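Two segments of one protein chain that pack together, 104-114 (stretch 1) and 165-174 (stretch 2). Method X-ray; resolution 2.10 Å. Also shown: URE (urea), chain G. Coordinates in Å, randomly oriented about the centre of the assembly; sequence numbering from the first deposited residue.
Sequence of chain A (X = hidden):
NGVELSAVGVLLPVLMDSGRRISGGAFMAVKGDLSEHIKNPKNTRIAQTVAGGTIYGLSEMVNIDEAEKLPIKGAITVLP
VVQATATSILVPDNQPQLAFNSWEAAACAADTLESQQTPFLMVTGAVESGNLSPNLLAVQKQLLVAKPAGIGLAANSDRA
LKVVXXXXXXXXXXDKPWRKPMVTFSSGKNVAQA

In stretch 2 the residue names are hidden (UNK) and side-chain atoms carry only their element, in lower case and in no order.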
# COMPACT_ATOMS: atom_id res chain seq x y z
N GLU A 104 3.08 -2.87 -4.82
CA GLU A 104 2.90 -2.49 -6.25
C GLU A 104 1.47 -2.59 -6.76
O GLU A 104 1.08 -1.77 -7.58
CB GLU A 104 3.80 -3.34 -7.16
CG GLU A 104 5.28 -3.13 -6.86
CD GLU A 104 6.19 -3.95 -7.80
OE1 GLU A 104 5.76 -5.05 -8.26
OE2 GLU A 104 7.36 -3.49 -8.07
N ALA A 105 0.73 -3.64 -6.39
CA ALA A 105 -0.67 -3.73 -6.81
C ALA A 105 -1.48 -2.52 -6.29
O ALA A 105 -2.23 -1.94 -7.06
CB ALA A 105 -1.32 -5.05 -6.37
N ALA A 106 -1.29 -2.10 -5.03
CA ALA A 106 -1.97 -0.92 -4.50
C ALA A 106 -1.58 0.39 -5.28
O ALA A 106 -2.44 1.23 -5.60
CB ALA A 106 -1.64 -0.74 -2.98
N ALA A 107 -0.30 0.55 -5.55
CA ALA A 107 0.23 1.73 -6.26
C ALA A 107 -0.34 1.76 -7.69
O ALA A 107 -0.69 2.85 -8.19
CB ALA A 107 1.73 1.68 -6.31
N CYS A 108 -0.42 0.61 -8.35
CA CYS A 108 -1.07 0.59 -9.70
C CYS A 108 -2.56 0.92 -9.61
O CYS A 108 -3.12 1.62 -10.49
CB CYS A 108 -0.92 -0.79 -10.36
SG CYS A 108 0.81 -1.11 -10.82
N ALA A 109 -3.23 0.34 -8.63
CA ALA A 109 -4.65 0.61 -8.44
C ALA A 109 -4.89 2.08 -8.04
O ALA A 109 -5.82 2.70 -8.54
CB ALA A 109 -5.30 -0.36 -7.46
N ALA A 110 -4.02 2.67 -7.21
CA ALA A 110 -4.14 4.07 -6.78
C ALA A 110 -3.90 4.98 -8.00
O ALA A 110 -4.58 6.03 -8.16
CB ALA A 110 -3.17 4.42 -5.73
N ASP A 111 -2.96 4.58 -8.87
CA ASP A 111 -2.67 5.44 -10.07
C ASP A 111 -3.86 5.63 -11.05
O ASP A 111 -4.05 6.72 -11.65
CB ASP A 111 -1.48 4.94 -10.86
CG ASP A 111 -0.99 6.00 -11.87
OD1 ASP A 111 -0.58 7.11 -11.42
OD2 ASP A 111 -1.03 5.73 -13.10
N THR A 112 -4.68 4.59 -11.19
CA THR A 112 -5.82 4.67 -12.13
C THR A 112 -7.15 4.77 -11.38
O THR A 112 -8.20 4.58 -11.96
CB THR A 112 -5.83 3.48 -13.12
OG1 THR A 112 -5.75 2.25 -12.38
CG2 THR A 112 -4.61 3.58 -14.12
N LEU A 113 -7.09 5.08 -10.09
CA LEU A 113 -8.27 5.38 -9.29
C LEU A 113 -8.85 6.71 -9.72
O LEU A 113 -8.17 7.75 -9.68
CB LEU A 113 -7.90 5.44 -7.83
CG LEU A 113 -8.96 5.48 -6.74
CD1 LEU A 113 -9.90 4.31 -6.89
CD2 LEU A 113 -8.26 5.43 -5.41
N GLU A 114 -10.09 6.69 -10.17
CA GLU A 114 -10.68 7.95 -10.66
C GLU A 114 -11.76 8.48 -9.73
O GLU A 114 -12.33 9.54 -10.00
CB GLU A 114 -11.22 7.77 -12.10
CG GLU A 114 -10.18 7.19 -13.06
CD GLU A 114 -9.13 8.21 -13.49
OE1 GLU A 114 -8.04 7.80 -13.95
OE2 GLU A 114 -9.40 9.44 -13.40
N UNK A 165 -5.38 -10.16 -12.64
CA UNK A 165 -4.87 -9.17 -13.60
C UNK A 165 -5.06 -7.74 -13.06
O UNK A 165 -5.91 -7.49 -12.24
c UNK A 165 -5.52 -10.73 -15.60
o UNK A 165 -6.89 -8.85 -14.93
c UNK A 165 -5.54 -9.28 -15.02
N UNK A 166 -4.25 -6.81 -13.54
CA UNK A 166 -4.40 -5.39 -13.17
C UNK A 166 -5.81 -4.93 -13.60
O UNK A 166 -6.48 -4.19 -12.86
c UNK A 166 -1.17 -3.36 -13.83
c UNK A 166 -2.06 -4.36 -11.67
c UNK A 166 -1.93 -4.53 -13.19
c UNK A 166 -3.31 -4.55 -13.84
N UNK A 167 -6.28 -5.40 -14.76
CA UNK A 167 -7.66 -5.09 -15.17
C UNK A 167 -8.73 -5.54 -14.13
O UNK A 167 -9.64 -4.76 -13.81
c UNK A 167 -7.98 -5.60 -16.59
c UNK A 167 -9.30 -5.07 -17.13
o UNK A 167 -10.64 -3.25 -16.26
c UNK A 167 -9.53 -3.56 -16.77
o UNK A 167 -8.61 -2.69 -16.99
N UNK A 168 -8.59 -6.75 -13.60
CA UNK A 168 -9.52 -7.19 -12.52
C UNK A 168 -9.40 -6.36 -11.24
O UNK A 168 -10.41 -6.05 -10.61
c UNK A 168 -9.32 -8.63 -12.13
c UNK A 168 -9.82 -9.60 -13.18
n UNK A 168 -9.47 -11.85 -13.89
o UNK A 168 -8.32 -11.13 -12.10
c UNK A 168 -9.15 -10.94 -13.02
N UNK A 169 -8.18 -6.01 -10.87
CA UNK A 169 -7.96 -5.24 -9.67
C UNK A 169 -8.61 -3.85 -9.83
O UNK A 169 -9.26 -3.35 -8.89
c UNK A 169 -4.54 -4.08 -8.24
c UNK A 169 -6.56 -4.62 -6.96
c UNK A 169 -6.03 -4.19 -8.29
c UNK A 169 -6.45 -5.11 -9.42
N UNK A 170 -8.45 -3.22 -11.01
CA UNK A 170 -9.15 -1.93 -11.27
C UNK A 170 -10.66 -1.98 -11.09
O UNK A 170 -11.25 -1.03 -10.57
n UNK A 170 -5.65 -0.18 -14.16
c UNK A 170 -4.87 -0.87 -15.01
n UNK A 170 -5.41 -1.71 -15.89
c UNK A 170 -8.83 -1.36 -12.66
c UNK A 170 -7.38 -1.03 -12.79
c UNK A 170 -7.09 -0.31 -14.07
n UNK A 170 -3.55 -0.65 -14.98
N UNK A 171 -11.29 -3.07 -11.54
CA UNK A 171 -12.74 -3.22 -11.43
C UNK A 171 -13.15 -3.33 -9.95
O UNK A 171 -14.12 -2.74 -9.53
n UNK A 171 -13.46 -1.96 -14.46
o UNK A 171 -15.29 -3.25 -14.49
c UNK A 171 -13.22 -4.45 -12.22
c UNK A 171 -13.24 -4.31 -13.78
c UNK A 171 -14.09 -3.12 -14.27
N UNK A 172 -12.38 -4.09 -9.18
CA UNK A 172 -12.67 -4.38 -7.79
C UNK A 172 -12.49 -3.17 -6.90
O UNK A 172 -13.19 -3.05 -5.93
c UNK A 172 -11.47 -5.44 -5.87
c UNK A 172 -11.76 -5.52 -7.32
c UNK A 172 -12.35 -6.92 -7.71
N UNK A 173 -11.54 -2.27 -7.18
CA UNK A 173 -11.34 -1.11 -6.30
C UNK A 173 -12.31 0.00 -6.61
O UNK A 173 -12.41 0.96 -5.85
c UNK A 173 -9.47 0.11 -7.63
c UNK A 173 -8.84 -1.60 -5.88
c UNK A 173 -9.85 -0.53 -6.30
N UNK A 174 -13.02 -0.10 -7.74
CA UNK A 174 -13.92 0.96 -8.21
C UNK A 174 -15.15 1.14 -7.32
O UNK A 174 -15.67 2.26 -7.21
C URE G . -15.41 3.78 -3.29
O URE G . -14.90 2.79 -3.82
N1 URE G . -16.12 4.62 -4.04
N2 URE G . -15.29 4.07 -1.99
O HOH W 1 -2.18 1.05 -12.91

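Position 165 carries three side-chain atoms, a carbon bearing one oxygen and one carbon, and lies beyond reach of stretch 1. A branched hydroxyl side chain of this size is Thr 165. It occupies the N-cap position of the helix that follows, where its OG1 accepts a hydrogen bond from the backbone N of position 168 at 3.0 Å.

Position 166 has four carbons, forked at the second, and one terminal carbon lies 4.0 Å from CB of Cys 108. This is leucine rather than isoleucine, because the fork is one carbon removed from CB. The CA-to-CB bond of Leu 166 points sideways, but the end of the side chain comes nearer to the first helix.

At position 167, three carbons end in two oxygens, which no atom of stretch 1 approaches; the carboxylate and chain length give Glu 167. Position 168 has a chain of the same length whose last carbon bears one oxygen and one nitrogen, the amide of Gln 168. Also remote from stretch 1, it completes a reciprocal cap: while its backbone N donates to Thr 165, its OE1 accepts from Thr 165 N at 3.1 Å.

Position 169 again shows four carbons forked at the second, now directed toward stretch 1. One terminal carbon lies 3.4 Å from the backbone O of Ala 105, 3.8 Å from Ala 105 CB and 3.9 Å from Ala 109 CB. This is Leu 169, with chi1 t and chi2 p, and the carbon is its CD2, so one methyl group touches two successive turns of the alanine-rich helix.

The side chain at position 170 runs through three carbons to a nitrogen, then to a carbon bearing two more nitrogens. The nitrogen that follows the three carbons lies 3.0 Å from Thr 112 OG1. This guanidinium identifies Arg 170, whose NE donates that hydrogen bond, with the hydroxyl at the edge of the guanidinium, near its plane. A salt bridge from NH1 to Glu 167 OE1, 3.5 Å long, adds a tie within its own helix.

Position 171 has three carbons, the last with an oxygen and a nitrogen, and makes no contact with stretch 1: Gln 171. At position 172 one carbon carries two others, the beta-branched pattern of Val 172, likewise out of reach. Position 173 repeats that pattern but points toward stretch 1, with one terminal carbon 4.1 Å from Ala 109 CB and the other 4.3 Å from Leu 113 CD1; this is Val 173, and the carbons are CG1 and CG2 respectively. Position 174 has no side-chain atoms and is Gly 174.

The helices cross at 64°, their axes 9.7 Å apart at closest approach. Small alanines bring the backbones close, with the CA atoms of Ala 109 and Arg 170 only 5.9 Å apart, while Leu 166, Leu 169 and Val 173 supply the apolar surface. Polar links supplement this packing: besides the bond to Thr 112, a water accepts from Arg 170 NH2 at 3.0 Å and donates to Cys 108 O at 2.7 Å. Altogether, 375 Å² is buried.

Stretch 2 (165-174) TLEQLRQVVG
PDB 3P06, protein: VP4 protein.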